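Local coordinates for metallo-beta-lactamase domain-containing protein (PDB 2AZ4) that is of unknown function but binds zinc in a metallo-beta-lactamase fold and may act as an RNA-binding exonuclease, at residues A30-D35 against A87-H92; H193-E198 against V235-L240; N251-I256 against D324-L329; L394-V399 against N413-R418. All blocks are in the same frame, centred on the assembly; numbering follows the deposited sequence.

Contact 1 (A30-D35 against A87-H92). With ZN (zinc ion), chain C.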
# COMPACT_ATOMS: atom_id res chain seq x y z
N ALA A 30 20.06 -5.63 19.71
CA ALA A 30 18.88 -5.04 19.09
C ALA A 30 18.61 -5.59 17.70
O ALA A 30 19.53 -5.99 16.96
CB ALA A 30 18.98 -3.50 19.08
N HIS A 31 17.32 -5.64 17.35
CA HIS A 31 16.95 -5.96 15.98
C HIS A 31 15.64 -5.30 15.58
O HIS A 31 14.77 -5.04 16.42
CB HIS A 31 16.98 -7.49 15.68
CG HIS A 31 16.02 -8.33 16.47
ND1 HIS A 31 15.28 -7.85 17.54
CD2 HIS A 31 15.69 -9.64 16.36
CE1 HIS A 31 14.54 -8.82 18.03
NE2 HIS A 31 14.76 -9.92 17.33
N ILE A 32 15.54 -4.98 14.29
CA ILE A 32 14.34 -4.41 13.70
C ILE A 32 13.85 -5.29 12.56
O ILE A 32 14.61 -6.08 11.99
CB ILE A 32 14.55 -2.96 13.19
CG1 ILE A 32 15.58 -2.93 12.05
CG2 ILE A 32 14.94 -2.07 14.35
CD1 ILE A 32 15.73 -1.57 11.35
N PHE A 33 12.56 -5.17 12.26
CA PHE A 33 11.93 -5.93 11.19
C PHE A 33 11.07 -4.96 10.40
O PHE A 33 10.60 -3.97 10.96
CB PHE A 33 11.03 -7.06 11.74
CG PHE A 33 11.76 -8.13 12.56
CD1 PHE A 33 12.02 -9.39 12.03
CD2 PHE A 33 12.12 -7.90 13.88
CE1 PHE A 33 12.68 -10.39 12.80
CE2 PHE A 33 12.79 -8.89 14.65
CZ PHE A 33 13.06 -10.12 14.09
N PHE A 34 10.86 -5.28 9.12
CA PHE A 34 10.03 -4.52 8.18
C PHE A 34 9.88 -5.34 6.91
O PHE A 34 10.81 -6.04 6.52
CB PHE A 34 10.66 -3.16 7.84
CG PHE A 34 12.11 -3.24 7.43
CD1 PHE A 34 13.13 -3.12 8.38
CD2 PHE A 34 12.47 -3.44 6.09
CE1 PHE A 34 14.47 -3.21 8.02
CE2 PHE A 34 13.82 -3.51 5.71
CZ PHE A 34 14.81 -3.41 6.67
N ASP A 35 8.72 -5.31 6.26
CA ASP A 35 7.47 -4.84 6.85
C ASP A 35 6.84 -6.02 7.60
O ASP A 35 7.55 -6.74 8.31
CB ASP A 35 6.56 -4.29 5.73
CG ASP A 35 7.11 -3.00 5.13
OD1 ASP A 35 7.60 -2.14 5.91
OD2 ASP A 35 7.03 -2.81 3.89
N ALA A 87 11.89 -3.90 17.45
CA ALA A 87 10.84 -3.02 16.93
C ALA A 87 10.50 -3.38 15.50
O ALA A 87 11.33 -3.96 14.78
CB ALA A 87 11.27 -1.54 17.00
N VAL A 88 9.30 -2.99 15.08
CA VAL A 88 8.86 -3.31 13.74
C VAL A 88 8.43 -2.01 13.09
O VAL A 88 7.81 -1.16 13.72
CB VAL A 88 7.69 -4.38 13.69
CG1 VAL A 88 7.18 -4.61 12.26
CG2 VAL A 88 8.11 -5.72 14.27
N PHE A 89 8.75 -1.87 11.81
CA PHE A 89 8.39 -0.68 11.04
C PHE A 89 7.53 -1.09 9.87
O PHE A 89 7.69 -2.19 9.30
CB PHE A 89 9.66 0.04 10.56
CG PHE A 89 10.48 0.59 11.66
CD1 PHE A 89 10.38 1.93 12.02
CD2 PHE A 89 11.36 -0.23 12.37
CE1 PHE A 89 11.15 2.45 13.08
CE2 PHE A 89 12.13 0.27 13.44
CZ PHE A 89 12.01 1.61 13.80
N LEU A 90 6.63 -0.19 9.49
CA LEU A 90 5.69 -0.45 8.42
C LEU A 90 5.77 0.68 7.38
O LEU A 90 5.43 1.82 7.68
CB LEU A 90 4.29 -0.58 9.04
CG LEU A 90 3.02 -0.81 8.27
CD1 LEU A 90 3.12 -1.99 7.28
CD2 LEU A 90 1.84 -0.97 9.26
N SER A 91 6.23 0.34 6.18
CA SER A 91 6.46 1.32 5.14
C SER A 91 5.17 2.03 4.76
O SER A 91 5.17 3.24 4.61
CB SER A 91 7.13 0.68 3.89
OG SER A 91 6.25 -0.08 3.07
N HIS A 92 4.09 1.27 4.60
CA HIS A 92 2.78 1.81 4.24
C HIS A 92 1.65 0.80 4.50
O HIS A 92 1.90 -0.37 4.84
CB HIS A 92 2.76 2.35 2.80
CG HIS A 92 2.96 1.30 1.74
ND1 HIS A 92 4.09 0.51 1.67
CD2 HIS A 92 2.19 0.93 0.69
CE1 HIS A 92 4.01 -0.28 0.62
NE2 HIS A 92 2.86 -0.07 0.02
ZN ZN C . 2.15 -0.53 -2.11
O HOH W 1 1.56 -1.37 -4.05
O HOH W 2 1.69 -2.79 -1.95
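The carboxylate of Asp35 faces Ser91 with both oxygens. OD1 takes the backbone N of Ser91 at 2.8 Å and OD2 takes its OG at 3.0 Å, each approached from above the carboxylate plane. Asp35 gets there by a cis peptide bond before it and by holding CG anti to its carbonyl carbon (chi1 -68°). Ser91 OG, in the crowded position between N and carbonyl carbon (chi1 76°), in turn accepts from His92 ND1 at 2.6 Å, the oxygen lying in the imidazole plane. With ND1 so tied, NE2 points at the zinc, 2.3 Å away. The negative charge of Asp35 probably polarises this relay. OD2 also bonds to Tyr186 OH and His97 ND1, so one carboxylate backs ligands of both zinc ions.

Behind the site the strands run parallel. The Phe33 backbone straddles Val88, its N bonded to Ala87 O and its O to Phe89 N at 2.9 Å, the latter nearly along the C=O axis. Ile32 and Phe89 cross obliquely, Ile32 CG2 meeting the ring edge at CE2, 3.8 Å away, while strands 152-155 and 173-179 pack over these residues. On the face where Phe33 and Val88 lie, Phe33 CB touches Val88 CG2, and the ring reaches back so that its CE2 lies over the centre of the His31 imidazole. Two waters, His94, His167 and Asp189 complete the metal sphere, and His92, just after Ser91, opens the HxHxDH motif that follows this strand in the metallo-beta-lactamase fold.

Contact 2 (H193-E198 against V235-L240)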
# COMPACT_ATOMS: atom_id res chain seq x y z
N HIS A 193 6.13 9.61 -10.31
CA HIS A 193 5.07 10.26 -11.08
C HIS A 193 3.77 10.51 -10.29
O HIS A 193 2.71 10.70 -10.87
CB HIS A 193 4.78 9.45 -12.36
CG HIS A 193 4.16 8.11 -12.10
ND1 HIS A 193 4.90 6.98 -11.85
CD2 HIS A 193 2.86 7.74 -12.05
CE1 HIS A 193 4.08 5.96 -11.66
NE2 HIS A 193 2.84 6.39 -11.77
N GLY A 194 3.85 10.49 -8.96
CA GLY A 194 2.66 10.65 -8.11
C GLY A 194 2.34 12.08 -7.72
O GLY A 194 2.69 13.03 -8.44
N HIS A 195 1.66 12.24 -6.59
CA HIS A 195 1.26 13.55 -6.09
C HIS A 195 2.46 14.35 -5.61
O HIS A 195 2.45 15.58 -5.67
CB HIS A 195 0.25 13.42 -4.93
CG HIS A 195 -0.90 12.50 -5.23
ND1 HIS A 195 -1.95 12.87 -6.04
CD2 HIS A 195 -1.15 11.23 -4.84
CE1 HIS A 195 -2.81 11.86 -6.12
NE2 HIS A 195 -2.34 10.85 -5.41
N ASN A 196 3.47 13.66 -5.10
CA ASN A 196 4.59 14.34 -4.48
C ASN A 196 5.92 13.76 -4.95
O ASN A 196 6.64 13.17 -4.16
CB ASN A 196 4.48 14.24 -2.94
CG ASN A 196 3.20 14.90 -2.38
OD1 ASN A 196 3.06 16.14 -2.36
ND2 ASN A 196 2.27 14.06 -1.88
N ARG A 197 6.24 13.91 -6.24
CA ARG A 197 7.48 13.34 -6.78
C ARG A 197 8.74 13.82 -6.01
O ARG A 197 9.74 13.09 -5.87
CB ARG A 197 7.56 13.59 -8.30
CG ARG A 197 8.67 14.50 -8.81
CD ARG A 197 8.59 14.64 -10.34
NE ARG A 197 9.91 14.74 -10.94
CZ ARG A 197 10.49 13.77 -11.67
NH1 ARG A 197 11.70 13.97 -12.17
NH2 ARG A 197 9.84 12.63 -11.94
N GLU A 198 8.67 15.03 -5.47
CA GLU A 198 9.78 15.63 -4.74
C GLU A 198 10.09 14.90 -3.43
O GLU A 198 11.23 14.96 -2.97
CB GLU A 198 9.50 17.11 -4.47
CG GLU A 198 9.40 17.99 -5.71
CD GLU A 198 8.20 17.69 -6.62
OE1 GLU A 198 7.09 17.34 -6.12
OE2 GLU A 198 8.38 17.81 -7.86
N VAL A 235 -0.00 9.28 -17.45
CA VAL A 235 1.44 9.41 -17.17
C VAL A 235 1.78 9.93 -15.75
O VAL A 235 2.95 9.96 -15.37
CB VAL A 235 2.17 10.33 -18.22
CG1 VAL A 235 1.96 9.82 -19.65
CG2 VAL A 235 1.74 11.78 -18.08
N SER A 236 0.77 10.35 -14.99
CA SER A 236 0.97 10.89 -13.63
C SER A 236 -0.40 11.06 -12.96
O SER A 236 -1.44 11.00 -13.64
CB SER A 236 1.69 12.25 -13.70
OG SER A 236 0.80 13.26 -14.19
N GLU A 237 -0.39 11.23 -11.64
CA GLU A 237 -1.63 11.51 -10.89
C GLU A 237 -2.33 12.80 -11.38
O GLU A 237 -3.55 12.84 -11.55
CB GLU A 237 -1.35 11.59 -9.39
CG GLU A 237 -0.99 10.25 -8.77
CD GLU A 237 -2.20 9.40 -8.36
OE1 GLU A 237 -3.37 9.84 -8.52
OE2 GLU A 237 -1.98 8.28 -7.85
N GLU A 238 -1.54 13.85 -11.61
CA GLU A 238 -2.05 15.10 -12.18
C GLU A 238 -2.71 14.90 -13.54
O GLU A 238 -3.75 15.48 -13.81
CB GLU A 238 -0.93 16.15 -12.29
CG GLU A 238 -1.40 17.54 -12.82
CD GLU A 238 -2.50 18.20 -11.97
OE1 GLU A 238 -2.56 17.94 -10.74
OE2 GLU A 238 -3.32 18.98 -12.55
N ASP A 239 -2.06 14.10 -14.40
CA ASP A 239 -2.59 13.73 -15.70
C ASP A 239 -3.90 12.94 -15.54
O ASP A 239 -4.86 13.17 -16.27
CB ASP A 239 -1.55 12.91 -16.47
CG ASP A 239 -1.94 12.67 -17.93
OD1 ASP A 239 -2.41 13.61 -18.59
OD2 ASP A 239 -1.76 11.55 -18.44
N LEU A 240 -3.95 12.02 -14.57
CA LEU A 240 -5.17 11.27 -14.28
C LEU A 240 -6.37 12.21 -14.02
O LEU A 240 -7.45 12.02 -14.60
CB LEU A 240 -4.96 10.32 -13.10
CG LEU A 240 -6.10 9.32 -12.84
CD1 LEU A 240 -5.52 8.01 -12.39
CD2 LEU A 240 -7.10 9.87 -11.80
O HOH W 3 1.40 14.10 -10.57
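Glu237 OE2 is the best-held polar atom, gripped twice: by Arg191 NH2 in a salt bridge and by Asn264 ND2. Its twin OE1 pairs with Arg267 NE, so three donors fix the rotation of a buried carboxylate. The chain reaches them by bending at chi2 (-85°), and this bend lays its methylene groups against the imidazole of His195. Glu237 CG stands 3.7 Å from the ring centroid, 17° off the normal, in a CH-pi contact. OE1 passes close to His195 CE1 at 3.2 Å, and the ring and carboxylate planes are turned 31° apart. This is face contact and not a bond, for the imidazole sends its NE2 to Asn264 OD1. Asn264 thus serves both residues, one with each end of its amide.

The backbones meet beside it. Glu237 N donates to His193 O at 3.2 Å, nearly along the C=O axis, and Ser236 CA lies against the same oxygen at 3.3 Å. A water links Gly194 O, 2.7 Å from it, to the next helix N-H, Glu238 N. On the other flank His193 CB rests on Val235 O at 3.6 Å.

Ser236 OG, between its own N and carbonyl carbon, accepts from Asp239 N at 3.0 Å. That makes Ser236 the N-cap of helix 237-249, whose first amides are thereby shared among His193 O, a water and the serine. The contact is a capped helix start docked on the loop that follows zinc ligand Asp189, with the Glu237 side chain about 11 Å from a zinc ion.

Contact 3 (N251-I256 against D324-L329)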
# COMPACT_ATOMS: atom_id res chain seq x y z
N ASN A 251 -19.19 14.94 -21.20
CA ASN A 251 -20.48 14.31 -20.85
C ASN A 251 -21.33 15.12 -19.87
O ASN A 251 -21.60 14.66 -18.74
CB ASN A 251 -20.26 12.88 -20.33
CG ASN A 251 -19.63 11.96 -21.38
OD1 ASN A 251 -20.33 11.39 -22.21
ND2 ASN A 251 -18.30 11.84 -21.35
N PRO A 252 -21.77 16.33 -20.29
CA PRO A 252 -22.54 17.23 -19.43
C PRO A 252 -23.97 16.76 -19.08
O PRO A 252 -24.56 17.26 -18.11
CB PRO A 252 -22.58 18.54 -20.23
CG PRO A 252 -22.43 18.12 -21.65
CD PRO A 252 -21.53 16.92 -21.63
N ASN A 253 -24.49 15.80 -19.82
CA ASN A 253 -25.85 15.30 -19.59
C ASN A 253 -25.83 13.78 -19.57
O ASN A 253 -26.09 13.12 -20.58
CB ASN A 253 -26.81 15.84 -20.67
CG ASN A 253 -28.27 15.50 -20.39
OD1 ASN A 253 -28.63 15.15 -19.27
ND2 ASN A 253 -29.11 15.61 -21.43
N ARG A 254 -25.46 13.24 -18.41
CA ARG A 254 -25.14 11.84 -18.30
C ARG A 254 -24.76 11.54 -16.83
O ARG A 254 -24.04 12.30 -16.18
CB ARG A 254 -23.96 11.50 -19.22
CG ARG A 254 -23.68 9.99 -19.39
CD ARG A 254 -22.57 9.75 -20.39
NE ARG A 254 -22.53 8.35 -20.81
CZ ARG A 254 -21.60 7.79 -21.58
NH1 ARG A 254 -20.59 8.50 -22.06
NH2 ARG A 254 -21.71 6.52 -21.88
N GLN A 255 -25.25 10.43 -16.32
CA GLN A 255 -24.78 9.96 -15.04
C GLN A 255 -23.31 9.62 -15.16
O GLN A 255 -22.91 8.92 -16.10
CB GLN A 255 -25.59 8.75 -14.56
CG GLN A 255 -25.11 8.22 -13.21
CD GLN A 255 -26.08 7.19 -12.65
OE1 GLN A 255 -26.15 6.08 -13.13
NE2 GLN A 255 -26.81 7.55 -11.61
N ILE A 256 -22.50 10.15 -14.25
CA ILE A 256 -21.08 9.76 -14.17
C ILE A 256 -20.72 9.35 -12.74
O ILE A 256 -20.98 10.09 -11.80
CB ILE A 256 -20.13 10.90 -14.59
CG1 ILE A 256 -20.57 11.50 -15.94
CG2 ILE A 256 -18.67 10.35 -14.66
CD1 ILE A 256 -19.75 12.72 -16.35
N ASP A 324 -29.44 11.41 -10.79
CA ASP A 324 -28.66 12.52 -11.33
C ASP A 324 -28.06 12.28 -12.72
O ASP A 324 -27.61 11.18 -13.04
CB ASP A 324 -27.56 12.96 -10.35
CG ASP A 324 -26.68 14.04 -10.95
OD1 ASP A 324 -27.17 15.17 -11.15
OD2 ASP A 324 -25.51 13.75 -11.28
N LYS A 325 -28.05 13.33 -13.54
CA LYS A 325 -27.44 13.30 -14.86
C LYS A 325 -26.56 14.51 -15.12
O LYS A 325 -25.87 14.58 -16.14
CB LYS A 325 -28.51 13.22 -15.95
CG LYS A 325 -29.27 11.90 -15.96
CD LYS A 325 -30.10 11.73 -17.23
CE LYS A 325 -29.25 11.32 -18.43
NZ LYS A 325 -30.10 10.89 -19.58
N THR A 326 -26.55 15.47 -14.20
CA THR A 326 -25.86 16.73 -14.49
C THR A 326 -25.00 17.30 -13.37
O THR A 326 -24.01 17.98 -13.65
CB THR A 326 -26.86 17.85 -14.88
OG1 THR A 326 -27.79 18.06 -13.81
CG2 THR A 326 -27.62 17.47 -16.16
N ASP A 327 -25.37 17.02 -12.12
CA ASP A 327 -24.84 17.77 -10.97
C ASP A 327 -23.71 17.09 -10.24
O ASP A 327 -22.84 17.77 -9.68
CB ASP A 327 -25.94 18.08 -9.95
CG ASP A 327 -26.93 19.14 -10.45
OD1 ASP A 327 -26.97 19.47 -11.65
OD2 ASP A 327 -27.71 19.61 -9.62
N TYR A 328 -23.73 15.76 -10.20
CA TYR A 328 -22.74 15.06 -9.38
C TYR A 328 -21.81 14.13 -10.14
O TYR A 328 -22.21 13.50 -11.13
CB TYR A 328 -23.43 14.26 -8.27
CG TYR A 328 -24.34 15.10 -7.44
CD1 TYR A 328 -23.82 16.06 -6.56
CD2 TYR A 328 -25.72 14.94 -7.51
CE1 TYR A 328 -24.66 16.86 -5.79
CE2 TYR A 328 -26.58 15.73 -6.75
CZ TYR A 328 -26.04 16.68 -5.89
OH TYR A 328 -26.86 17.44 -5.13
N LEU A 329 -20.58 14.03 -9.63
CA LEU A 329 -19.73 12.91 -9.90
C LEU A 329 -19.72 12.17 -8.57
O LEU A 329 -19.29 12.72 -7.57
CB LEU A 329 -18.31 13.37 -10.28
CG LEU A 329 -17.26 12.25 -10.27
CD1 LEU A 329 -17.38 11.33 -11.50
CD2 LEU A 329 -15.84 12.77 -10.13
O HOH W 4 -23.49 18.77 -16.19
O HOH W 5 -24.03 11.62 -12.00
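Two neighbouring strands of the six-stranded parallel sheet, 256-260 and 328-331, are entered here side by side, and an Asx turn at Asp324 shapes the second entry. Asp324 OD1 accepts from two amides: Asp327 N at 2.8 Å along its syn lone pair, and Thr326 N from above the carboxylate plane. OD2 takes Tyr328 N at 2.9 Å, so a single side chain gathers the whole turn and presents its outer carbonyl to the other loop. That carbonyl, Lys325 O, receives Arg254 N at 2.7 Å, in plane and on a lone pair, with an N-H...O angle of 159°. Over this bond Lys325 crosses Asn253 obliquely, its CB 3.8 Å from Asn253 OD1. The Arg254 side chain leaves the contact altogether, extended to Asn251 OD1, Gly342 O and Thr373 OG1.

Water closes what the direct bonds leave apart. One molecule donates to Pro252 O and Thr326 O, both at 2.7 Å; another accepts from Ile256 N and lies beside Asp324 OD2. Deeper in, under Leu244 of helix 237-249, the strands turn apolar: Leu329, its CG anti to the backbone N (chi1 167°), crosses Ile256 obliquely, and Leu329 CD1 touches Ile256 CG2 at 3.6 Å.

Contact 4 (L394-V399 against N413-R418)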
# COMPACT_ATOMS: atom_id res chain seq x y z
N LEU A 394 20.25 8.31 -9.02
CA LEU A 394 20.31 9.37 -8.01
C LEU A 394 20.98 8.94 -6.71
O LEU A 394 21.70 9.74 -6.10
CB LEU A 394 18.93 9.98 -7.73
CG LEU A 394 18.30 10.85 -8.82
CD1 LEU A 394 16.79 10.86 -8.63
CD2 LEU A 394 18.87 12.25 -8.79
N ILE A 395 20.78 7.70 -6.30
CA ILE A 395 21.33 7.21 -5.03
C ILE A 395 22.79 6.72 -5.14
O ILE A 395 23.59 6.97 -4.25
CB ILE A 395 20.44 6.07 -4.44
CG1 ILE A 395 19.11 6.63 -3.94
CG2 ILE A 395 21.16 5.30 -3.35
CD1 ILE A 395 18.02 5.57 -3.78
N GLU A 396 23.10 6.02 -6.23
CA GLU A 396 24.43 5.41 -6.47
C GLU A 396 24.77 4.46 -5.32
O GLU A 396 25.68 4.72 -4.52
CB GLU A 396 25.54 6.47 -6.69
CG GLU A 396 25.24 7.53 -7.79
CD GLU A 396 26.45 8.44 -8.06
OE1 GLU A 396 27.53 7.88 -8.36
OE2 GLU A 396 26.35 9.70 -7.96
N PRO A 397 23.99 3.35 -5.20
CA PRO A 397 24.17 2.42 -4.10
C PRO A 397 25.46 1.60 -4.30
O PRO A 397 25.78 1.22 -5.43
CB PRO A 397 22.93 1.52 -4.21
CG PRO A 397 22.61 1.51 -5.66
CD PRO A 397 22.91 2.92 -6.11
N GLN A 398 26.18 1.35 -3.21
CA GLN A 398 27.38 0.54 -3.26
C GLN A 398 27.00 -0.89 -3.59
O GLN A 398 27.65 -1.56 -4.42
CB GLN A 398 28.13 0.63 -1.94
CG GLN A 398 28.66 2.03 -1.62
CD GLN A 398 29.27 2.11 -0.24
OE1 GLN A 398 30.11 1.31 0.12
NE2 GLN A 398 28.81 3.08 0.55
N VAL A 399 25.93 -1.36 -2.95
CA VAL A 399 25.36 -2.68 -3.21
C VAL A 399 23.85 -2.53 -3.34
O VAL A 399 23.20 -1.90 -2.50
CB VAL A 399 25.66 -3.69 -2.07
CG1 VAL A 399 25.13 -5.06 -2.46
CG2 VAL A 399 27.18 -3.77 -1.75
N ASN A 413 22.75 -2.36 -11.11
CA ASN A 413 23.51 -1.32 -10.43
C ASN A 413 24.81 -0.96 -11.18
O ASN A 413 25.84 -1.60 -10.98
CB ASN A 413 23.84 -1.77 -9.01
CG ASN A 413 24.48 -0.67 -8.18
OD1 ASN A 413 24.39 0.52 -8.51
ND2 ASN A 413 25.10 -1.07 -7.07
N PRO A 414 24.76 0.06 -12.06
CA PRO A 414 25.96 0.60 -12.72
C PRO A 414 27.01 1.10 -11.73
O PRO A 414 28.17 1.20 -12.09
CB PRO A 414 25.42 1.79 -13.53
CG PRO A 414 23.99 1.46 -13.77
CD PRO A 414 23.54 0.77 -12.52
N TYR A 415 26.62 1.39 -10.50
CA TYR A 415 27.46 2.11 -9.58
C TYR A 415 28.23 1.23 -8.61
O TYR A 415 29.08 1.71 -7.87
CB TYR A 415 26.62 3.16 -8.83
CG TYR A 415 25.90 4.03 -9.81
CD1 TYR A 415 26.58 5.08 -10.44
CD2 TYR A 415 24.58 3.78 -10.18
CE1 TYR A 415 25.95 5.87 -11.39
CE2 TYR A 415 23.94 4.57 -11.14
CZ TYR A 415 24.64 5.62 -11.74
OH TYR A 415 24.05 6.42 -12.68
N GLY A 416 27.93 -0.06 -8.61
CA GLY A 416 28.54 -0.96 -7.63
C GLY A 416 28.13 -2.39 -7.87
O GLY A 416 28.00 -2.83 -9.01
N GLU A 417 27.92 -3.11 -6.78
CA GLU A 417 27.62 -4.53 -6.84
C GLU A 417 26.12 -4.80 -6.67
O GLU A 417 25.34 -3.87 -6.43
CB GLU A 417 28.45 -5.32 -5.81
CG GLU A 417 29.81 -5.82 -6.34
CD GLU A 417 29.70 -7.08 -7.23
OE1 GLU A 417 28.57 -7.62 -7.42
OE2 GLU A 417 30.77 -7.54 -7.73
N ARG A 418 25.74 -6.06 -6.84
CA ARG A 418 24.36 -6.48 -6.70
C ARG A 418 24.28 -7.84 -6.02
O ARG A 418 25.13 -8.71 -6.26
CB ARG A 418 23.68 -6.55 -8.06
CG ARG A 418 22.20 -6.89 -7.99
CD ARG A 418 21.59 -6.86 -9.36
NE ARG A 418 22.03 -7.98 -10.18
CZ ARG A 418 21.63 -8.20 -11.44
NH1 ARG A 418 20.78 -7.37 -12.03
NH2 ARG A 418 22.09 -9.25 -12.11
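Asn413 comes first, and its amide is used at both ends. CG is anti to the backbone N (chi1 -173°), which sends the group at the facing loop. ND2 donates to Pro397 O at 2.9 Å, from above that carbonyl's plane, and to Glu417 O at 2.9 Å on a lone pair. OD1 rests against Pro397 CG and accepts Tyr415 N, an Asx turn within the type I beta turn from Asn413 to Gly416. Pro414 lays its CB over one face of the Tyr415 ring. Over the opposite face lies Glu396 CG, 4.0 Å from the ring centroid and 18° off the normal, while its carboxylate runs past the ring, OE1 3.6 Å from Tyr415 CD1. Glu396, with positive phi (57°), is the residue that leaves helix 385-395. Gly416 then brings its CA within 3.4 Å of Gln398 O, and the same oxygen takes Glu417 N at 2.8 Å. Glu417 pairs in parallel with Val399, starting the edge strand 417-418 beside 399-403. The chemistry implies a joint held mainly by backbone carbonyls: Asn413 ND2 ties its own turn to the facing loop, whereas Tyr415 adds apolar contact with Glu396 CG and with Ile392 and Ala393 of helix 385-395.

Overall arrangement
Contact 1 is the buried one: strands of the metallo-beta-lactamase core lead into the zinc site, and its carboxylate works as second shell to the metal. Contact 4 lies at the surface on the edge of the other core sheet and relies on backbone carbonyls and an asparagine. Contact 2, also superficial, joins a core loop to the start of helix 237-249, whose far end leads to contact 3, partly buried, in the separate parallel sheet inserted in the core, probably as a beta-CASP domain. An acidic side chain organises contacts 1, 2 and 3, with different partners: zinc-site residues, arginines and an asparagine, and turn amides. Contacts 3 and 4, centres about 51 Å apart, flank the chain's centre.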